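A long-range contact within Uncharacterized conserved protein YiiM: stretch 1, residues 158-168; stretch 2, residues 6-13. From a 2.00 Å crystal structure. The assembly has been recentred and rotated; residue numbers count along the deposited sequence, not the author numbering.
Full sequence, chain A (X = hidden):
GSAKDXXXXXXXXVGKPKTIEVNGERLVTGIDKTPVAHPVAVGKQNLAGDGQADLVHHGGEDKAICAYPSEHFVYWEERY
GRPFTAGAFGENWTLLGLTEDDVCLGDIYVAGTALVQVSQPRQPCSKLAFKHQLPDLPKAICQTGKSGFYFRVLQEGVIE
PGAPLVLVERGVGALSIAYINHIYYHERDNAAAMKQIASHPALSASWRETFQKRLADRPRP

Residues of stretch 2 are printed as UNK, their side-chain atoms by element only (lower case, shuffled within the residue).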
# COMPACT_ATOMS: atom_id res chain seq x y z
N VAL A 158 -7.67 -2.24 -17.18
CA VAL A 158 -8.70 -3.09 -16.60
C VAL A 158 -8.02 -4.33 -16.03
O VAL A 158 -7.09 -4.86 -16.63
CB VAL A 158 -9.79 -3.47 -17.63
CG1 VAL A 158 -10.88 -4.34 -16.97
CG2 VAL A 158 -10.40 -2.20 -18.27
N ILE A 159 -8.48 -4.75 -14.85
CA ILE A 159 -7.97 -5.93 -14.16
C ILE A 159 -9.13 -6.80 -13.68
O ILE A 159 -10.24 -6.30 -13.47
CB ILE A 159 -7.15 -5.54 -12.90
CG1 ILE A 159 -7.97 -4.61 -12.02
CG2 ILE A 159 -5.86 -4.84 -13.27
CD1 ILE A 159 -7.36 -4.40 -10.63
N GLU A 160 -8.85 -8.07 -13.48
CA GLU A 160 -9.82 -9.02 -12.94
C GLU A 160 -9.21 -9.71 -11.75
O GLU A 160 -8.00 -9.88 -11.73
CB GLU A 160 -10.07 -10.13 -13.93
CG GLU A 160 -10.97 -9.82 -14.99
CD GLU A 160 -11.08 -11.00 -15.89
OE1 GLU A 160 -11.60 -12.03 -15.43
OE2 GLU A 160 -10.57 -10.91 -17.01
N PRO A 161 -10.05 -10.17 -10.81
CA PRO A 161 -9.53 -10.95 -9.69
C PRO A 161 -8.67 -12.13 -10.15
O PRO A 161 -9.02 -12.80 -11.11
CB PRO A 161 -10.79 -11.41 -8.94
CG PRO A 161 -11.80 -10.29 -9.21
CD PRO A 161 -11.50 -9.91 -10.67
N GLY A 162 -7.52 -12.32 -9.53
CA GLY A 162 -6.60 -13.36 -9.94
C GLY A 162 -5.57 -12.91 -10.95
O GLY A 162 -4.70 -13.70 -11.32
N ALA A 163 -5.65 -11.66 -11.42
CA ALA A 163 -4.67 -11.11 -12.36
C ALA A 163 -3.22 -11.23 -11.87
O ALA A 163 -2.90 -10.78 -10.78
CB ALA A 163 -5.00 -9.61 -12.67
N PRO A 164 -2.31 -11.77 -12.70
CA PRO A 164 -0.91 -11.74 -12.29
C PRO A 164 -0.39 -10.32 -12.22
O PRO A 164 -0.86 -9.46 -12.95
CB PRO A 164 -0.20 -12.53 -13.42
CG PRO A 164 -1.25 -13.44 -13.96
CD PRO A 164 -2.53 -12.64 -13.87
N LEU A 165 0.56 -10.07 -11.33
CA LEU A 165 1.23 -8.76 -11.24
C LEU A 165 2.65 -9.02 -11.64
O LEU A 165 3.36 -9.72 -10.92
CB LEU A 165 1.26 -8.25 -9.81
CG LEU A 165 0.39 -7.10 -9.36
CD1 LEU A 165 0.62 -6.92 -7.82
CD2 LEU A 165 0.69 -5.85 -10.09
N VAL A 166 3.06 -8.50 -12.79
CA VAL A 166 4.32 -8.85 -13.41
C VAL A 166 5.27 -7.67 -13.29
O VAL A 166 5.00 -6.58 -13.80
CB VAL A 166 4.14 -9.19 -14.93
CG1 VAL A 166 5.48 -9.60 -15.57
CG2 VAL A 166 3.09 -10.29 -15.13
N LEU A 167 6.40 -7.89 -12.63
CA LEU A 167 7.40 -6.85 -12.49
C LEU A 167 8.00 -6.59 -13.83
O LEU A 167 8.51 -7.50 -14.45
CB LEU A 167 8.48 -7.28 -11.50
CG LEU A 167 9.54 -6.23 -11.21
CD1 LEU A 167 8.94 -5.03 -10.40
CD2 LEU A 167 10.72 -6.87 -10.46
N VAL A 168 7.93 -5.35 -14.30
CA VAL A 168 8.57 -5.01 -15.55
C VAL A 168 9.77 -4.10 -15.37
O VAL A 168 10.63 -4.04 -16.24
CB VAL A 168 7.57 -4.42 -16.60
CG1 VAL A 168 6.66 -5.56 -17.14
CG2 VAL A 168 6.74 -3.29 -16.02
N UNK A 6 3.59 -16.73 -9.12
CA UNK A 6 2.63 -16.70 -8.00
C UNK A 6 2.66 -15.33 -7.31
O UNK A 6 2.65 -15.24 -6.08
c UNK A 6 4.96 -16.94 -8.61
c UNK A 6 3.21 -17.74 -7.07
c UNK A 6 4.72 -17.48 -7.19
N UNK A 7 2.76 -14.29 -8.14
CA UNK A 7 2.57 -12.91 -7.74
C UNK A 7 1.29 -12.47 -8.43
O UNK A 7 1.24 -12.42 -9.69
c UNK A 7 5.93 -10.45 -9.42
s UNK A 7 6.53 -11.80 -8.38
c UNK A 7 5.05 -12.33 -7.46
c UNK A 7 3.75 -12.08 -8.22
N UNK A 8 0.25 -12.18 -7.64
CA UNK A 8 -1.03 -11.79 -8.20
C UNK A 8 -1.87 -10.93 -7.29
O UNK A 8 -1.57 -10.79 -6.11
c UNK A 8 -2.91 -15.14 -7.86
c UNK A 8 -2.06 -13.97 -7.47
o UNK A 8 -4.14 -15.07 -7.80
c UNK A 8 -1.83 -13.04 -8.59
n UNK A 8 -2.28 -16.25 -8.22
N UNK A 9 -2.93 -10.37 -7.87
CA UNK A 9 -4.02 -9.72 -7.13
C UNK A 9 -5.02 -10.81 -6.84
O UNK A 9 -5.78 -11.21 -7.72
c UNK A 9 -4.69 -8.57 -7.98
c UNK A 9 -5.79 -7.85 -7.19
c UNK A 9 -3.64 -7.57 -8.44
c UNK A 9 -4.11 -6.55 -9.59
N UNK A 10 -5.06 -11.33 -5.61
CA UNK A 10 -6.01 -12.41 -5.34
C UNK A 10 -7.41 -11.87 -5.15
O UNK A 10 -8.37 -12.56 -5.47
c UNK A 10 -4.67 -14.43 -4.63
c UNK A 10 -5.24 -12.65 -2.90
c UNK A 10 -5.66 -13.38 -4.17
N UNK A 11 -7.53 -10.60 -4.76
CA UNK A 11 -8.84 -10.01 -4.59
C UNK A 11 -8.81 -8.55 -4.89
O UNK A 11 -7.86 -7.85 -4.54
o UNK A 11 -10.76 -9.85 -3.10
c UNK A 11 -9.39 -10.25 -3.17
N UNK A 12 -9.83 -8.09 -5.60
CA UNK A 12 -10.04 -6.68 -5.84
C UNK A 12 -11.25 -6.36 -4.99
O UNK A 12 -12.28 -7.02 -5.11
c UNK A 12 -9.76 -6.82 -9.79
c UNK A 12 -9.26 -6.80 -8.28
c UNK A 12 -10.38 -6.36 -7.31
c UNK A 12 -10.67 -4.88 -7.49
N UNK A 13 -11.11 -5.36 -4.14
CA UNK A 13 -12.12 -5.00 -3.17
C UNK A 13 -12.62 -3.60 -3.45
O UNK A 13 -11.82 -2.70 -3.64
n UNK A 13 -9.47 -6.33 -1.19
c UNK A 13 -11.51 -5.11 -1.78
o UNK A 13 -11.27 -7.49 -1.83
c UNK A 13 -10.73 -6.41 -1.59

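Position 6 carries three side-chain carbons, and one of them lies within bonding distance of the backbone N, so the chain closes into a five-membered ring. No side-chain atom touches stretch 1, and CA-to-CB points away from it. Ring closure onto the backbone N is unique to proline: Pro 6.

Position 7 has three carbons and one sulfur in an unbranched chain, with the sulfur between the second carbon and the last. The terminal carbon comes to 4.1 Å from Leu 167 N, and CA-to-CB lies sideways to stretch 1. A thioether of this kind is methionine. The backbone of Met 7 does more: Met 7 O accepts a hydrogen bond from Leu 165 N at 2.9 Å, nearly straight at 170°, and also receives a CA-H...O contact from Pro 164 CA at 3.4 Å.

Position 8 shows three carbons in line, the third bearing one oxygen and one nitrogen. Its CB sits 3.3 Å from Ala 163 O, and its side-chain oxygen lies 3.7 Å from Gly 162 CA. A terminal amide after two methylene carbons means glutamine. The CA atoms of Gln 8 and Pro 164 are 4.1 Å apart, at the single beta bridge between the stretches.

Position 9 has four carbons, forked at the first, with one arm two carbons long. The end carbon of that arm is 4.0 Å from Ile 159 CD1 and 4.4 Å from Ala 163 CB, while the inner carbon of the same arm is 4.2 Å from Leu 165 CG. This beta-branched pattern is isoleucine. The backbone bonds through both polar atoms: Ile 9 N donates to Ala 163 O (2.9 Å, 168°), and Ile 9 O accepts from Gly 162 N (2.7 Å, with a more bent angle of 141°).

Position 10 has three carbons, the first carrying the other two. CA-to-CB points away from stretch 1; the backbone O of position 10 lies 4.4 Å from Pro 161 CB. The fork identifies valine, Val 10.

Position 11 has one carbon followed by one oxygen, and CA-to-CB again points away, with no contact to stretch 1. This hydroxymethyl group is serine, Ser 11.

Position 12 has four carbons forked at the first, one arm being two carbons long. CA-to-CB points toward stretch 1, and the end carbon of the longer arm packs 3.5 Å from Ile 159 CD1 and 3.7 Å from Pro 161 CD. This is isoleucine, Ile 12.

Position 13 has two carbons, the second bearing one oxygen and one nitrogen, and is out of reach of stretch 1. The short amide is asparagine. Within the stretch, Ser 11 OG donates a hydrogen bond to Asn 13 OD1 at 2.7 Å.

The contact combines a single beta bridge and three backbone hydrogen bonds with an apolar cluster. The hydrogen bonds join Met 7 and Ile 9 to Gly 162, Ala 163 and Leu 165. The type II turn from Glu 160 to Ala 163, closed by Ala 163 N to Glu 160 O at 3.0 Å, includes Gly 162, whose phi of 92° favors glycine. Alongside these hydrogen bonds, Ile 9 and Ile 12 both meet Ile 159. The two stretches together bury 599 Å², both sides summed.

Stretch 2 (6-13) PMQIVSIN
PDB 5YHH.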